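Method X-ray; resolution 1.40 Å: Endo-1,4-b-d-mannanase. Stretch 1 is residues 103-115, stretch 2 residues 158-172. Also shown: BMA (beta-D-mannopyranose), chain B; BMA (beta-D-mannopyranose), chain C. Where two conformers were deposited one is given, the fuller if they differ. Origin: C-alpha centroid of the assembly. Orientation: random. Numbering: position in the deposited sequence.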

# COMPACT_ATOMS: atom_id res chain seq x y z
N ASN A 103 -3.74 16.31 8.97
CA ASN A 103 -2.86 16.67 7.87
C ASN A 103 -2.00 15.48 7.42
O ASN A 103 -0.78 15.64 7.18
CB ASN A 103 -2.00 17.92 8.28
CG ASN A 103 -2.86 19.12 8.71
OD1 ASN A 103 -3.67 19.55 7.90
ND2 ASN A 103 -2.68 19.56 9.96
N LEU A 104 -2.65 14.34 7.35
CA LEU A 104 -1.96 13.13 6.83
C LEU A 104 -2.52 12.74 5.44
O LEU A 104 -3.68 13.11 5.16
CB LEU A 104 -2.23 11.92 7.79
CG LEU A 104 -1.51 12.03 9.16
CD1 LEU A 104 -2.03 10.94 10.12
CD2 LEU A 104 0.02 12.00 9.05
N LYS A 105 -1.72 12.03 4.65
CA LYS A 105 -2.21 11.57 3.33
C LYS A 105 -2.29 10.02 3.35
O LYS A 105 -1.48 9.41 4.08
CB LYS A 105 -1.21 11.96 2.21
CG LYS A 105 -0.92 13.51 2.23
CD LYS A 105 -2.16 14.36 2.01
CE LYS A 105 -1.73 15.84 1.90
NZ LYS A 105 -2.97 16.72 1.94
N LEU A 106 -3.19 9.44 2.57
CA LEU A 106 -3.38 7.98 2.61
C LEU A 106 -3.14 7.25 1.26
O LEU A 106 -3.57 7.72 0.19
CB LEU A 106 -4.86 7.72 2.95
CG LEU A 106 -5.37 8.33 4.29
CD1 LEU A 106 -6.88 8.15 4.39
CD2 LEU A 106 -4.61 7.64 5.44
N ILE A 107 -2.44 6.09 1.34
CA ILE A 107 -2.35 5.19 0.15
C ILE A 107 -3.40 4.11 0.39
O ILE A 107 -3.37 3.47 1.47
CB ILE A 107 -0.94 4.64 -0.04
CG1 ILE A 107 0.01 5.80 -0.39
CG2 ILE A 107 -0.95 3.53 -1.16
CD1 ILE A 107 1.51 5.41 -0.54
N ILE A 108 -4.30 3.85 -0.59
CA ILE A 108 -5.41 2.90 -0.38
C ILE A 108 -5.53 1.88 -1.51
O ILE A 108 -5.96 2.20 -2.64
CB ILE A 108 -6.76 3.69 -0.26
CG1 ILE A 108 -6.70 4.75 0.86
CG2 ILE A 108 -7.92 2.69 0.01
CD1 ILE A 108 -8.00 5.55 1.08
N PRO A 109 -5.13 0.62 -1.25
CA PRO A 109 -5.30 -0.47 -2.24
C PRO A 109 -6.71 -1.05 -2.20
O PRO A 109 -7.36 -1.14 -1.15
CB PRO A 109 -4.23 -1.56 -1.80
CG PRO A 109 -4.16 -1.31 -0.30
CD PRO A 109 -4.27 0.20 -0.11
N PHE A 110 -7.20 -1.54 -3.39
CA PHE A 110 -8.57 -2.02 -3.57
C PHE A 110 -8.82 -3.51 -3.38
O PHE A 110 -10.00 -3.85 -3.20
CB PHE A 110 -9.11 -1.62 -4.98
CG PHE A 110 -9.03 -0.14 -5.31
CD1 PHE A 110 -9.75 0.79 -4.55
CD2 PHE A 110 -8.27 0.29 -6.40
CE1 PHE A 110 -9.71 2.14 -4.89
CE2 PHE A 110 -8.23 1.66 -6.71
CZ PHE A 110 -8.96 2.59 -5.97
N VAL A 111 -7.78 -4.33 -3.44
CA VAL A 111 -7.94 -5.81 -3.28
C VAL A 111 -6.60 -6.34 -2.74
O VAL A 111 -5.52 -5.74 -2.95
CB VAL A 111 -8.31 -6.49 -4.63
CG1 VAL A 111 -7.19 -6.38 -5.66
CG2 VAL A 111 -8.78 -7.94 -4.44
N ASN A 112 -6.66 -7.50 -2.09
CA ASN A 112 -5.42 -8.19 -1.63
C ASN A 112 -5.08 -9.35 -2.60
O ASN A 112 -5.99 -10.11 -2.98
CB ASN A 112 -5.68 -8.80 -0.24
CG ASN A 112 -4.36 -9.03 0.53
OD1 ASN A 112 -3.24 -8.87 0.03
ND2 ASN A 112 -4.48 -9.36 1.82
N ASN A 113 -3.76 -9.49 -2.92
CA ASN A 113 -3.37 -10.71 -3.65
C ASN A 113 -3.60 -11.92 -2.74
O ASN A 113 -4.03 -13.00 -3.19
CB ASN A 113 -1.87 -10.63 -4.02
CG ASN A 113 -1.44 -11.82 -4.88
OD1 ASN A 113 -1.82 -11.85 -6.06
ND2 ASN A 113 -0.62 -12.74 -4.38
N TRP A 114 -3.34 -11.75 -1.45
CA TRP A 114 -3.42 -12.84 -0.47
C TRP A 114 -4.77 -12.97 0.18
O TRP A 114 -5.63 -12.07 0.03
CB TRP A 114 -2.31 -12.59 0.63
CG TRP A 114 -0.97 -12.35 0.01
CD1 TRP A 114 -0.30 -11.13 -0.04
CD2 TRP A 114 -0.14 -13.27 -0.72
NE1 TRP A 114 0.89 -11.24 -0.74
CE2 TRP A 114 1.01 -12.55 -1.16
CE3 TRP A 114 -0.29 -14.61 -1.13
CZ2 TRP A 114 2.03 -13.15 -1.91
CZ3 TRP A 114 0.74 -15.22 -1.84
CH2 TRP A 114 1.88 -14.47 -2.25
N SER A 115 -5.03 -14.09 0.90
CA SER A 115 -6.38 -14.38 1.39
C SER A 115 -6.80 -13.69 2.68
O SER A 115 -7.93 -13.78 3.11
CB SER A 115 -6.56 -15.94 1.48
OG SER A 115 -6.42 -16.40 0.15
N SER A 158 -11.35 14.67 -2.09
CA SER A 158 -10.66 14.89 -0.82
C SER A 158 -9.16 15.12 -1.03
O SER A 158 -8.50 14.32 -1.76
CB SER A 158 -10.84 13.64 0.13
OG SER A 158 -9.97 13.86 1.32
N THR A 159 -8.52 16.08 -0.36
CA THR A 159 -7.08 16.28 -0.47
C THR A 159 -6.28 15.31 0.45
O THR A 159 -5.06 15.31 0.33
CB THR A 159 -6.67 17.73 -0.16
OG1 THR A 159 -7.16 18.08 1.12
CG2 THR A 159 -7.27 18.71 -1.20
N ALA A 160 -6.96 14.43 1.19
CA ALA A 160 -6.20 13.47 2.02
C ALA A 160 -5.78 12.23 1.29
O ALA A 160 -5.10 11.43 1.94
CB ALA A 160 -7.08 13.12 3.26
N ILE A 161 -6.14 11.97 0.05
CA ILE A 161 -5.66 10.78 -0.67
C ILE A 161 -4.32 11.01 -1.32
O ILE A 161 -4.16 11.94 -2.17
CB ILE A 161 -6.69 10.33 -1.71
CG1 ILE A 161 -8.11 10.21 -1.10
CG2 ILE A 161 -6.25 9.02 -2.41
CD1 ILE A 161 -8.22 9.18 0.05
N PHE A 162 -3.30 10.26 -0.89
CA PHE A 162 -1.96 10.30 -1.53
C PHE A 162 -2.01 9.65 -2.91
O PHE A 162 -1.62 10.23 -3.95
CB PHE A 162 -0.87 9.59 -0.69
CG PHE A 162 0.56 9.78 -1.16
CD1 PHE A 162 1.07 8.96 -2.17
CD2 PHE A 162 1.40 10.75 -0.62
CE1 PHE A 162 2.40 9.03 -2.61
CE2 PHE A 162 2.73 10.86 -1.00
CZ PHE A 162 3.22 10.04 -2.05
N ALA A 163 -2.53 8.42 -2.95
CA ALA A 163 -2.70 7.68 -4.22
C ALA A 163 -3.72 6.52 -4.05
O ALA A 163 -3.78 5.88 -2.98
CB ALA A 163 -1.35 7.05 -4.66
N TRP A 164 -4.37 6.21 -5.18
CA TRP A 164 -5.14 4.95 -5.29
C TRP A 164 -4.13 3.85 -5.69
O TRP A 164 -3.16 4.13 -6.45
CB TRP A 164 -6.20 5.08 -6.38
CG TRP A 164 -7.24 6.14 -6.11
CD1 TRP A 164 -7.49 7.24 -6.86
CD2 TRP A 164 -8.11 6.20 -4.96
NE1 TRP A 164 -8.53 7.98 -6.30
CE2 TRP A 164 -8.86 7.39 -5.09
CE3 TRP A 164 -8.29 5.40 -3.81
CZ2 TRP A 164 -9.86 7.78 -4.19
CZ3 TRP A 164 -9.24 5.81 -2.85
CH2 TRP A 164 -9.98 7.00 -3.06
N GLU A 165 -4.34 2.63 -5.20
CA GLU A 165 -3.41 1.52 -5.47
C GLU A 165 -4.25 0.34 -5.92
O GLU A 165 -5.26 -0.08 -5.34
CB GLU A 165 -2.58 1.27 -4.20
CG GLU A 165 -1.57 0.10 -4.35
CD GLU A 165 -0.53 0.19 -3.23
OE1 GLU A 165 -0.84 -0.35 -2.14
OE2 GLU A 165 0.48 0.92 -3.50
N LEU A 166 -3.79 -0.27 -7.07
CA LEU A 166 -4.62 -1.32 -7.67
C LEU A 166 -4.75 -2.51 -6.74
O LEU A 166 -5.89 -3.08 -6.65
CB LEU A 166 -4.06 -1.70 -9.06
CG LEU A 166 -3.88 -0.56 -10.08
CD1 LEU A 166 -3.67 -1.20 -11.49
CD2 LEU A 166 -5.01 0.44 -10.06
N GLY A 167 -3.70 -2.97 -6.03
CA GLY A 167 -3.91 -4.06 -5.07
C GLY A 167 -2.69 -4.11 -4.15
O GLY A 167 -1.65 -3.45 -4.35
N ASN A 168 -2.84 -4.94 -3.09
CA ASN A 168 -1.68 -5.25 -2.25
C ASN A 168 -0.91 -6.45 -2.86
O ASN A 168 -1.43 -7.59 -2.81
CB ASN A 168 -2.09 -5.60 -0.84
CG ASN A 168 -0.87 -5.96 0.05
OD1 ASN A 168 0.12 -5.20 0.13
ND2 ASN A 168 -0.96 -7.13 0.67
N GLU A 169 0.31 -6.21 -3.35
CA GLU A 169 1.24 -7.29 -3.80
C GLU A 169 0.67 -8.14 -4.91
O GLU A 169 0.80 -9.39 -4.86
CB GLU A 169 1.74 -8.20 -2.62
CG GLU A 169 2.33 -7.28 -1.52
CD GLU A 169 3.05 -8.04 -0.44
OE1 GLU A 169 2.80 -9.23 -0.18
OE2 GLU A 169 3.86 -7.38 0.25
N PRO A 170 0.05 -7.61 -5.98
CA PRO A 170 -0.46 -8.47 -7.07
C PRO A 170 0.65 -9.37 -7.63
O PRO A 170 1.77 -8.89 -7.91
CB PRO A 170 -0.93 -7.47 -8.14
CG PRO A 170 -0.28 -6.17 -7.79
CD PRO A 170 -0.12 -6.15 -6.28
N ARG A 171 0.32 -10.66 -7.82
CA ARG A 171 1.22 -11.63 -8.46
C ARG A 171 0.40 -12.46 -9.43
O ARG A 171 -0.83 -12.58 -9.29
CB ARG A 171 1.89 -12.61 -7.47
CG ARG A 171 2.82 -11.93 -6.42
CD ARG A 171 3.41 -13.11 -5.60
NE ARG A 171 4.38 -12.62 -4.61
CZ ARG A 171 5.19 -13.44 -3.90
NH1 ARG A 171 5.10 -14.76 -4.07
NH2 ARG A 171 6.01 -12.87 -3.02
N CYS A 172 1.10 -13.11 -10.36
CA CYS A 172 0.41 -14.07 -11.27
C CYS A 172 1.44 -15.23 -11.38
O CYS A 172 2.32 -15.15 -12.27
CB CYS A 172 -0.02 -13.37 -12.56
SG CYS A 172 -1.19 -14.35 -13.63
C1 BMA B . 4.27 -14.20 0.84
C2 BMA B . 3.15 -14.28 1.90
C3 BMA B . 2.48 -12.92 2.07
C4 BMA B . 3.52 -11.82 2.24
C5 BMA B . 4.62 -11.86 1.17
C6 BMA B . 5.85 -10.96 1.57
O2 BMA B . 3.70 -14.67 3.17
O3 BMA B . 1.55 -12.88 3.11
O4 BMA B . 2.83 -10.57 2.24
O5 BMA B . 5.26 -13.19 1.21
O6 BMA B . 6.62 -11.03 0.37
C1 BMA C . 7.77 -17.51 -1.42
C2 BMA C . 7.97 -15.98 -1.30
C3 BMA C . 7.15 -15.38 -0.13
C4 BMA C . 5.69 -15.81 -0.26
C5 BMA C . 5.58 -17.36 -0.39
C6 BMA C . 4.19 -17.95 -0.34
O1 BMA C . 8.44 -17.97 -2.59
O2 BMA C . 7.59 -15.34 -2.53
O3 BMA C . 7.22 -13.94 -0.30
O4 BMA C . 4.91 -15.46 0.87
O5 BMA C . 6.32 -17.71 -1.61
O6 BMA C . 3.41 -17.87 -1.53

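The two parallel strands, 105-109 and 161-165, slip by one residue where they meet. Leu-106 pairs with Ile-161, but Ile-107 pairs with Ala-163, so Phe-162 forms a beta bulge. Leu-106 O accepts a hydrogen bond from Phe-162 N at 2.8 Å, and Leu-106 O also accepts a weak one from the next amide, Ala-163 N, at 3.4 Å.

Ile-108 N donates to Ala-163 O (3.2 Å), Glu-165 N to Ile-108 O (3.1 Å) and Phe-110 N to Glu-165 O (3.1 Å). Pro-109 has no amide hydrogen to give, yet Pro-109 CA lies 3.1 Å from Glu-165 O in a CA-H...O contact. Before the bulge, Leu-106 N donates to Ala-160 O (2.8 Å). The long side chain of Lys-105 brings NZ to Thr-159 O (3.0 Å).

Leu-106, Ile-108, Ile-161 and Trp-164 share one face of the sheet. There Ile-108 CD1 packs on Ile-161 CD1 at 3.8 Å. Phe-110 CZ reaches Trp-164 CE3 at 3.6 Å; the rings are near parallel but slid apart. Ile-107, Pro-109, Ala-163 and Glu-165 share the other face. All four are buried; Ile-107 CG1 meets Phe-162 CD1 at 3.8 Å, and Glu-165 OE1 is hydrogen-bonded elsewhere in the structure.

Past the strands, asparagines take over. Asn-168 N donates to Val-111 O (2.8 Å), and Asn-113 N to Asn-168 O (3.0 Å). The amide side chains also pair, Asn-168 ND2 to Asn-112 OD1 at 2.9 Å. Asn-113 OD1 accepts from Arg-171 N (3.0 Å). Gly-167 CA lies 3.1 Å from Val-111 O, a close approach that leaves little room for a side chain.

Trp-114 NE1 donates to Glu-169 OE1 (2.8 Å), which also accepts from O4 of the chain B mannose (2.8 Å). That mannose lies over one face of the Trp-114 ring. Arg-171 NH1 and NH2 each donate to O2 of the chain C mannose at 3.0 Å.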